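Local coordinates for AGR_C_1268p (PDB 2GHS), which probably acts as a metal-dependent gluconolactonase of the SMP-30/regucalcin family, using one divalent cation per subunit, at residues 111-116 with 122-127; 126-131 with 162-167. All coordinates share one frame; numbering follows the deposited sequence.

Contact 1 of 2, residues 111-116 with 122-127; sequences LFLRDT and TLHAEL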
ATOM      1  N   LEU A 111      -1.540   8.368  14.237  1.00  9.35           N
ATOM      2  CA  LEU A 111      -0.812   7.123  14.302  1.00  7.47           C
ATOM      3  C   LEU A 111      -1.020   6.481  15.677  1.00  8.38           C
ATOM      4  O   LEU A 111      -0.847   7.139  16.706  1.00  9.04           O
ATOM      5  CB  LEU A 111       0.655   7.419  14.138  1.00  7.85           C
ATOM      6  CG  LEU A 111       1.026   7.973  12.780  1.00 11.42           C
ATOM      7  CD1 LEU A 111       2.192   8.926  12.893  1.00 19.53           C
ATOM      8  CD2 LEU A 111       1.361   6.834  11.860  1.00 15.24           C
ATOM      9  N   PHE A 112      -1.447   5.222  15.683  1.00  7.37           N
ATOM     10  CA  PHE A 112      -1.854   4.503  16.900  1.00  7.97           C
ATOM     11  C   PHE A 112      -1.077   3.197  17.024  1.00  8.01           C
ATOM     12  O   PHE A 112      -0.781   2.528  16.002  1.00 11.13           O
ATOM     13  CB  PHE A 112      -3.335   4.158  16.831  1.00  9.03           C
ATOM     14  CG  PHE A 112      -4.234   5.337  17.047  1.00 10.21           C
ATOM     15  CD1 PHE A 112      -4.419   6.260  16.030  1.00 14.69           C
ATOM     16  CD2 PHE A 112      -4.836   5.569  18.283  1.00  7.78           C
ATOM     17  CE1 PHE A 112      -5.233   7.359  16.220  1.00 13.43           C
ATOM     18  CE2 PHE A 112      -5.649   6.689  18.472  1.00  8.56           C
ATOM     19  CZ  PHE A 112      -5.827   7.598  17.442  1.00 12.15           C
ATOM     20  N   LEU A 113      -0.721   2.865  18.248  1.00  8.44           N
ATOM     21  CA  LEU A 113      -0.200   1.529  18.581  1.00  8.92           C
ATOM     22  C   LEU A 113      -1.382   0.586  18.781  1.00  9.18           C
ATOM     23  O   LEU A 113      -2.388   0.974  19.365  1.00 11.47           O
ATOM     24  CB  LEU A 113       0.616   1.588  19.862  1.00  9.15           C
ATOM     25  CG  LEU A 113       1.834   2.514  19.878  1.00 12.91           C
ATOM     26  CD1 LEU A 113       2.690   2.244  21.155  1.00 18.64           C
ATOM     27  CD2 LEU A 113       2.686   2.383  18.628  1.00 19.16           C
ATOM     28  N   ARG A 114      -1.246  -0.650  18.311  1.00  8.03           N
ATOM     29  CA  ARG A 114      -2.275  -1.651  18.464  1.00  7.51           C
ATOM     30  C   ARG A 114      -1.634  -2.842  19.158  1.00 10.76           C
ATOM     31  O   ARG A 114      -0.623  -3.375  18.675  1.00  9.04           O
ATOM     32  CB  ARG A 114      -2.806  -2.117  17.114  1.00  6.78           C
ATOM     33  CG  ARG A 114      -3.877  -3.210  17.241  1.00  6.01           C
ATOM     34  CD  ARG A 114      -4.586  -3.439  15.912  1.00  8.34           C
ATOM     35  NE  ARG A 114      -5.589  -4.463  16.086  1.00  8.41           N
ATOM     36  CZ  ARG A 114      -5.371  -5.773  16.050  1.00 12.60           C
ATOM     37  NH1 ARG A 114      -4.213  -6.307  15.709  1.00 10.74           N
ATOM     38  NH2 ARG A 114      -6.376  -6.569  16.298  1.00 13.32           N
ATOM     39  N   ASP A 115      -2.215  -3.238  20.292  1.00  9.46           N
ATOM     40  CA  ASP A 115      -1.797  -4.458  20.983  1.00  9.87           C
ATOM     41  C   ASP A 115      -2.444  -5.633  20.277  1.00 11.09           C
ATOM     42  O   ASP A 115      -3.665  -5.679  20.151  1.00 11.98           O
ATOM     43  CB  ASP A 115      -2.237  -4.391  22.418  1.00  8.26           C
ATOM     44  CG  ASP A 115      -1.730  -5.561  23.229  1.00 22.74           C
ATOM     45  OD1 ASP A 115      -2.276  -6.670  23.079  1.00 19.97           O
ATOM     46  OD2 ASP A 115      -0.770  -5.367  24.010  1.00 32.96           O
ATOM     47  N   THR A 116      -1.648  -6.588  19.779  1.00 11.42           N
ATOM     48  CA  THR A 116      -2.246  -7.599  18.917  1.00 11.32           C
ATOM     49  C   THR A 116      -3.059  -8.632  19.693  1.00 15.92           C
ATOM     50  O   THR A 116      -3.993  -9.228  19.160  1.00 19.30           O
ATOM     51  CB  THR A 116      -1.179  -8.270  18.064  1.00 17.54           C
ATOM     52  OG1 THR A 116      -0.300  -8.957  18.937  1.00 17.61           O
ATOM     53  CG2 THR A 116      -0.360  -7.245  17.306  1.00 18.11           C
ATOM     54  N   THR A 122      -3.844   2.837  21.096  1.00  8.75           N
ATOM     55  CA  THR A 122      -3.340   3.941  21.925  0.50  8.17           C
ATOM     56  C   THR A 122      -2.649   4.953  20.999  1.00 10.08           C
ATOM     57  O   THR A 122      -1.815   4.544  20.174  1.00 11.00           O
ATOM     58  CB  THR A 122      -2.292   3.413  22.935  0.50  9.96           C
ATOM     59  OG1 THR A 122      -2.788   2.261  23.647  0.50  8.59           O
ATOM     60  CG2 THR A 122      -1.918   4.482  23.922  0.50  7.35           C
ATOM     61  N   LEU A 123      -2.975   6.253  21.102  1.00  7.90           N
ATOM     62  CA  LEU A 123      -2.289   7.247  20.266  1.00  8.80           C
ATOM     63  C   LEU A 123      -0.762   7.202  20.433  1.00  7.13           C
ATOM     64  O   LEU A 123      -0.248   7.166  21.574  1.00  8.60           O
ATOM     65  CB  LEU A 123      -2.775   8.668  20.548  1.00  7.42           C
ATOM     66  CG  LEU A 123      -2.181   9.761  19.659  1.00 11.41           C
ATOM     67  CD1 LEU A 123      -2.740   9.719  18.255  1.00 15.96           C
ATOM     68  CD2 LEU A 123      -2.483  11.065  20.340  1.00 15.90           C
ATOM     69  N   HIS A 124      -0.047   7.190  19.310  1.00  7.46           N
ATOM     70  CA  HIS A 124       1.421   7.203  19.242  1.00  7.93           C
ATOM     71  C   HIS A 124       1.940   8.587  18.846  1.00 10.40           C
ATOM     72  O   HIS A 124       2.866   9.131  19.457  1.00 10.69           O
ATOM     73  CB  HIS A 124       1.884   6.155  18.225  1.00  9.64           C
ATOM     74  CG  HIS A 124       3.355   6.162  17.951  1.00  8.87           C
ATOM     75  ND1 HIS A 124       4.290   5.928  18.939  1.00 11.01           N
ATOM     76  CD2 HIS A 124       4.050   6.356  16.807  1.00 12.37           C
ATOM     77  CE1 HIS A 124       5.503   5.999  18.403  1.00 11.08           C
ATOM     78  NE2 HIS A 124       5.385   6.239  17.107  1.00  9.83           N
ATOM     79  N   ALA A 125       1.335   9.140  17.806  1.00 10.47           N
ATOM     80  CA  ALA A 125       1.672  10.470  17.350  1.00 11.08           C
ATOM     81  C   ALA A 125       0.519  11.058  16.552  1.00  9.47           C
ATOM     82  O   ALA A 125      -0.174  10.350  15.854  1.00  9.52           O
ATOM     83  CB  ALA A 125       2.946  10.411  16.497  1.00 11.64           C
ATOM     84  N   GLU A 126       0.342  12.371  16.635  1.00  9.39           N
ATOM     85  CA  GLU A 126      -0.661  13.044  15.806  1.00 10.32           C
ATOM     86  C   GLU A 126      -0.219  12.990  14.318  1.00 11.34           C
ATOM     87  O   GLU A 126       0.967  12.999  14.016  1.00 10.94           O
ATOM     88  CB  GLU A 126      -0.953  14.474  16.322  1.00 12.56           C
ATOM     89  CG  GLU A 126      -1.718  14.421  17.674  1.00 17.20           C
ATOM     90  CD  GLU A 126      -2.220  15.749  18.237  1.00 33.36           C
ATOM     91  OE1 GLU A 126      -1.992  16.800  17.612  1.00 32.30           O
ATOM     92  OE2 GLU A 126      -2.872  15.703  19.323  1.00 37.38           O
ATOM     93  N   LEU A 127      -1.169  12.926  13.387  1.00  9.55           N
ATOM     94  CA  LEU A 127      -0.873  12.981  11.963  1.00 11.70           C
ATOM     95  C   LEU A 127      -2.087  13.612  11.341  1.00  9.33           C
ATOM     96  O   LEU A 127      -3.144  12.949  11.225  1.00  9.91           O
ATOM     97  CB  LEU A 127      -0.658  11.572  11.381  1.00 13.10           C
ATOM     98  CG  LEU A 127      -0.308  11.461   9.889  1.00 15.76           C
ATOM     99  CD1 LEU A 127       1.042  12.043   9.659  1.00 15.24           C
ATOM    100  CD2 LEU A 127      -0.415   9.990   9.473  1.00 22.14           C
TER
HETATM  101  O   HOH W   1      -2.227  -0.116  22.534  1.00 16.60           O
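L111, F112 and L113 pair antiparallel with A125, L123 and T122, the register slipping by one at a classic beta bulge where H124 and A125 both face L111. The carbonyl oxygen of L111 consequently serves two donors, the shorter bond running 2.7 Å from H124 N to L111 O. The longer, 3.2 Å from A125 N to L111 O, has its donor tilted 30° from the carbonyl plane. Beyond the bulge, L113 and T122 return to a regular hydrogen-bonded pair, with 2.8 Å from L113 N to T122 O. F112 and L123 form a non-hydrogen-bonded pair whose side chains nevertheless meet: with CG of L123 anti to its backbone N (chi1 -176°), CD1 reaches over one face of the phenyl ring, 4.1 Å from the centroid of F112 and displaced toward the rim, a CH-pi contact. L113 CD2 packs against H124 CB at 3.9 Å, and CB of L111 lies at the edge of the imidazole, whose NE2 is hydrogen-bonded to Y324 OH near the chain end. On the face that also carries L113 and T122, L111 CD1 meets A125 CB at 4.0 Å, while L111 CG touches L127 CD2. The bulge thus inserts a residue without costing a backbone bond at L111, and the edge hairpin of this propeller blade passes from a backbone-bonded pair at L113 and exposed T122 to a buried aliphatic end at L111, A125 and L127.

Contact 2 of 2, residues 126-131 with 162-167; sequences ELESDL and SIYHVA. With K (potassium ion), chain B.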
ATOM      1  N   GLU A 126       0.342  12.371  16.635  1.00  9.39           N
ATOM      2  CA  GLU A 126      -0.661  13.044  15.806  1.00 10.32           C
ATOM      3  C   GLU A 126      -0.219  12.990  14.318  1.00 11.34           C
ATOM      4  O   GLU A 126       0.967  12.999  14.016  1.00 10.94           O
ATOM      5  CB  GLU A 126      -0.953  14.474  16.322  1.00 12.56           C
ATOM      6  CG  GLU A 126      -1.718  14.421  17.674  1.00 17.20           C
ATOM      7  CD  GLU A 126      -2.220  15.749  18.237  1.00 33.36           C
ATOM      8  OE1 GLU A 126      -1.992  16.800  17.612  1.00 32.30           O
ATOM      9  OE2 GLU A 126      -2.872  15.703  19.323  1.00 37.38           O
ATOM     10  N   LEU A 127      -1.169  12.926  13.387  1.00  9.55           N
ATOM     11  CA  LEU A 127      -0.873  12.981  11.963  1.00 11.70           C
ATOM     12  C   LEU A 127      -2.087  13.612  11.341  1.00  9.33           C
ATOM     13  O   LEU A 127      -3.144  12.949  11.225  1.00  9.91           O
ATOM     14  CB  LEU A 127      -0.658  11.572  11.381  1.00 13.10           C
ATOM     15  CG  LEU A 127      -0.308  11.461   9.889  1.00 15.76           C
ATOM     16  CD1 LEU A 127       1.042  12.043   9.659  1.00 15.24           C
ATOM     17  CD2 LEU A 127      -0.415   9.990   9.473  1.00 22.14           C
ATOM     18  N   GLU A 128      -1.973  14.905  11.014  1.00  8.73           N
ATOM     19  CA  GLU A 128      -3.118  15.663  10.518  1.00  8.09           C
ATOM     20  C   GLU A 128      -4.344  15.397  11.367  1.00  9.84           C
ATOM     21  O   GLU A 128      -5.481  15.311  10.879  1.00 10.68           O
ATOM     22  CB  GLU A 128      -3.366  15.309   9.049  1.00  9.54           C
ATOM     23  CG  GLU A 128      -2.228  15.770   8.149  1.00 12.46           C
ATOM     24  CD  GLU A 128      -2.555  15.700   6.664  1.00 15.05           C
ATOM     25  OE1 GLU A 128      -3.660  15.249   6.282  1.00 12.44           O
ATOM     26  OE2 GLU A 128      -1.683  16.095   5.862  1.00 14.11           O
ATOM     27  N   SER A 129      -4.112  15.356  12.678  1.00  9.67           N
ATOM     28  CA  SER A 129      -5.159  15.045  13.633  1.00 10.02           C
ATOM     29  C   SER A 129      -6.119  16.212  13.832  1.00 11.07           C
ATOM     30  O   SER A 129      -7.171  16.060  14.447  1.00 12.29           O
ATOM     31  CB  SER A 129      -4.559  14.627  14.968  1.00 10.69           C
ATOM     32  OG  SER A 129      -3.813  13.411  14.868  1.00  8.43           O
ATOM     33  N   ASP A 130      -5.727  17.405  13.377  1.00 10.32           N
ATOM     34  CA  ASP A 130      -6.563  18.592  13.373  1.00 12.66           C
ATOM     35  C   ASP A 130      -7.100  18.984  12.002  1.00 11.02           C
ATOM     36  O   ASP A 130      -7.614  20.119  11.840  1.00 12.06           O
ATOM     37  CB  ASP A 130      -5.743  19.740  13.933  1.00 11.37           C
ATOM     38  CG  ASP A 130      -4.461  20.015  13.118  1.00 18.82           C
ATOM     39  OD1 ASP A 130      -4.024  19.186  12.253  1.00 18.70           O
ATOM     40  OD2 ASP A 130      -3.872  21.095  13.369  1.00 29.69           O
ATOM     41  N   LEU A 131      -7.033  18.069  11.038  1.00 10.64           N
ATOM     42  CA  LEU A 131      -7.515  18.317   9.682  1.00 11.11           C
ATOM     43  C   LEU A 131      -8.624  17.336   9.323  1.00 10.61           C
ATOM     44  O   LEU A 131      -8.371  16.329   8.630  1.00 10.87           O
ATOM     45  CB  LEU A 131      -6.388  18.188   8.677  1.00 12.52           C
ATOM     46  CG  LEU A 131      -5.245  19.172   8.727  1.00 20.03           C
ATOM     47  CD1 LEU A 131      -4.341  18.912   7.529  1.00 22.76           C
ATOM     48  CD2 LEU A 131      -5.766  20.599   8.708  1.00 23.29           C
ATOM     49  N   SER A 162      -0.050  15.253   1.399  1.00  9.86           N
ATOM     50  CA  SER A 162       1.379  15.287   1.683  1.00  8.24           C
ATOM     51  C   SER A 162       1.911  13.867   1.925  1.00  8.11           C
ATOM     52  O   SER A 162       1.128  12.925   2.099  1.00  7.33           O
ATOM     53  CB  SER A 162       1.621  16.088   2.958  1.00 12.09           C
ATOM     54  OG  SER A 162       1.093  17.402   2.822  1.00 11.09           O
ATOM     55  N   ILE A 163       3.228  13.752   1.945  1.00  7.34           N
ATOM     56  CA  ILE A 163       3.938  12.548   2.373  1.00  8.31           C
ATOM     57  C   ILE A 163       4.798  12.950   3.549  1.00  6.28           C
ATOM     58  O   ILE A 163       5.562  13.928   3.492  1.00  8.53           O
ATOM     59  CB  ILE A 163       4.755  11.888   1.267  1.00  6.60           C
ATOM     60  CG1 ILE A 163       3.772  11.359   0.226  1.00  9.71           C
ATOM     61  CG2 ILE A 163       5.611  10.758   1.812  1.00  8.97           C
ATOM     62  CD1 ILE A 163       4.428  10.778  -1.027  1.00 12.27           C
ATOM     63  N   TYR A 164       4.621  12.187   4.621  1.00  7.03           N
ATOM     64  CA  TYR A 164       5.391  12.353   5.867  1.00  9.14           C
ATOM     65  C   TYR A 164       6.299  11.176   6.172  1.00  8.50           C
ATOM     66  O   TYR A 164       6.007  10.044   5.800  1.00  8.64           O
ATOM     67  CB  TYR A 164       4.442  12.490   7.059  1.00  9.37           C
ATOM     68  CG  TYR A 164       3.457  13.656   6.974  1.00  6.39           C
ATOM     69  CD1 TYR A 164       2.256  13.516   6.317  1.00  9.87           C
ATOM     70  CD2 TYR A 164       3.738  14.875   7.546  1.00  6.25           C
ATOM     71  CE1 TYR A 164       1.347  14.556   6.250  1.00 12.85           C
ATOM     72  CE2 TYR A 164       2.848  15.919   7.475  1.00  9.33           C
ATOM     73  CZ  TYR A 164       1.641  15.745   6.829  1.00  9.10           C
ATOM     74  OH  TYR A 164       0.742  16.816   6.770  1.00 10.14           O
ATOM     75  N   HIS A 165       7.361  11.482   6.922  1.00  9.70           N
ATOM     76  CA  HIS A 165       8.309  10.526   7.478  1.00  8.92           C
ATOM     77  C   HIS A 165       8.055  10.481   8.954  1.00 10.81           C
ATOM     78  O   HIS A 165       7.928  11.547   9.588  1.00 10.26           O
ATOM     79  CB  HIS A 165       9.689  11.087   7.178  1.00  9.59           C
ATOM     80  CG  HIS A 165      10.842  10.348   7.770  1.00  8.81           C
ATOM     81  ND1 HIS A 165      11.303  10.575   9.050  1.00 10.44           N
ATOM     82  CD2 HIS A 165      11.735   9.499   7.198  1.00  6.99           C
ATOM     83  CE1 HIS A 165      12.396   9.852   9.254  1.00  9.75           C
ATOM     84  NE2 HIS A 165      12.678   9.188   8.148  1.00  9.54           N
ATOM     85  N   VAL A 166       7.950   9.268   9.492  1.00  8.71           N
ATOM     86  CA  VAL A 166       7.706   9.068  10.934  1.00  9.91           C
ATOM     87  C   VAL A 166       8.803   8.151  11.491  1.00  8.47           C
ATOM     88  O   VAL A 166       8.968   7.030  11.039  1.00  9.25           O
ATOM     89  CB  VAL A 166       6.351   8.460  11.194  1.00  9.12           C
ATOM     90  CG1 VAL A 166       6.074   8.509  12.682  1.00  9.88           C
ATOM     91  CG2 VAL A 166       5.239   9.206  10.405  1.00 12.85           C
ATOM     92  N   ALA A 167       9.563   8.659  12.454  1.00  9.28           N
ATOM     93  CA  ALA A 167      10.578   7.854  13.108  1.00 10.17           C
ATOM     94  C   ALA A 167      10.548   8.134  14.590  1.00 10.63           C
ATOM     95  O   ALA A 167      10.655   9.289  15.013  1.00  9.73           O
ATOM     96  CB  ALA A 167      11.897   8.175  12.565  1.00 11.53           C
TER
HETATM   97  K     K B 315      -7.240  13.956   9.254  1.00 12.29           K
HETATM   98  O   HOH W   2      -1.437  17.725   3.716  1.00 19.44           O
HETATM   99  O   HOH W   3      -5.344  13.026   7.393  1.00 10.79           O
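L127 lays its CD1 methyl over one face of the Y164 ring, 4.1 Å from the centroid and off toward the rim, a CH-pi contact; its backbone N is held by S129 OG. In E128, CG stands anti to the carbonyl carbon (chi1 -66°) and the chain runs extended beyond it, carrying the carboxylate to the edge of the same ring. There Y164 OH donates to E128 OE2 over 2.7 Å, meeting the anti lone pair of that oxygen, with carboxylate and ring planes 85° apart. The same OE2 also takes a hydrogen bond from a water that in turn accepts from S162 OG, and it bonds to T151 OG1, so several partners fix the rotation of the carboxylate. E128 opens a type I turn closed by L131 N to E128 O, and the carbonyls at its two ends bind potassium, at 2.8 Å from E128 O and 2.7 Å from L131 O. A second water bridges E128 OE1 to the ion, making the carboxylate a second-shell group; the backbone oxygens of D108 and N134 complete the protein ligands. The loop, lying between strands 121-125 and 134-141, thereby rests on strand 161-167, whose neighbours 147-153 and 170-186 contribute I149 against L127 and V171 and K173 against Y164.

The two contacts illustrate how consecutive blades of a beta-propeller are joined. Contact 1 comes first along the chain and pairs the last two strands of the four-stranded antiparallel sheet 92-125; contact 2 begins where it ends, sharing E126 and L127, and sets the loop that leads into strand 134-141 against strand 161-167 of the next sheet. Their centres lie about 12 Å apart, on the same side of the chain's centre. L111 CD1 and V166 CG1, 3.9 Å apart, make the sheets touch directly, and L127 packs on both. The potassium site adds a further tie, since D108, in the turn between strands 102-107 and 110-115, and N134, opening strand 134-141, share the ion with the loop.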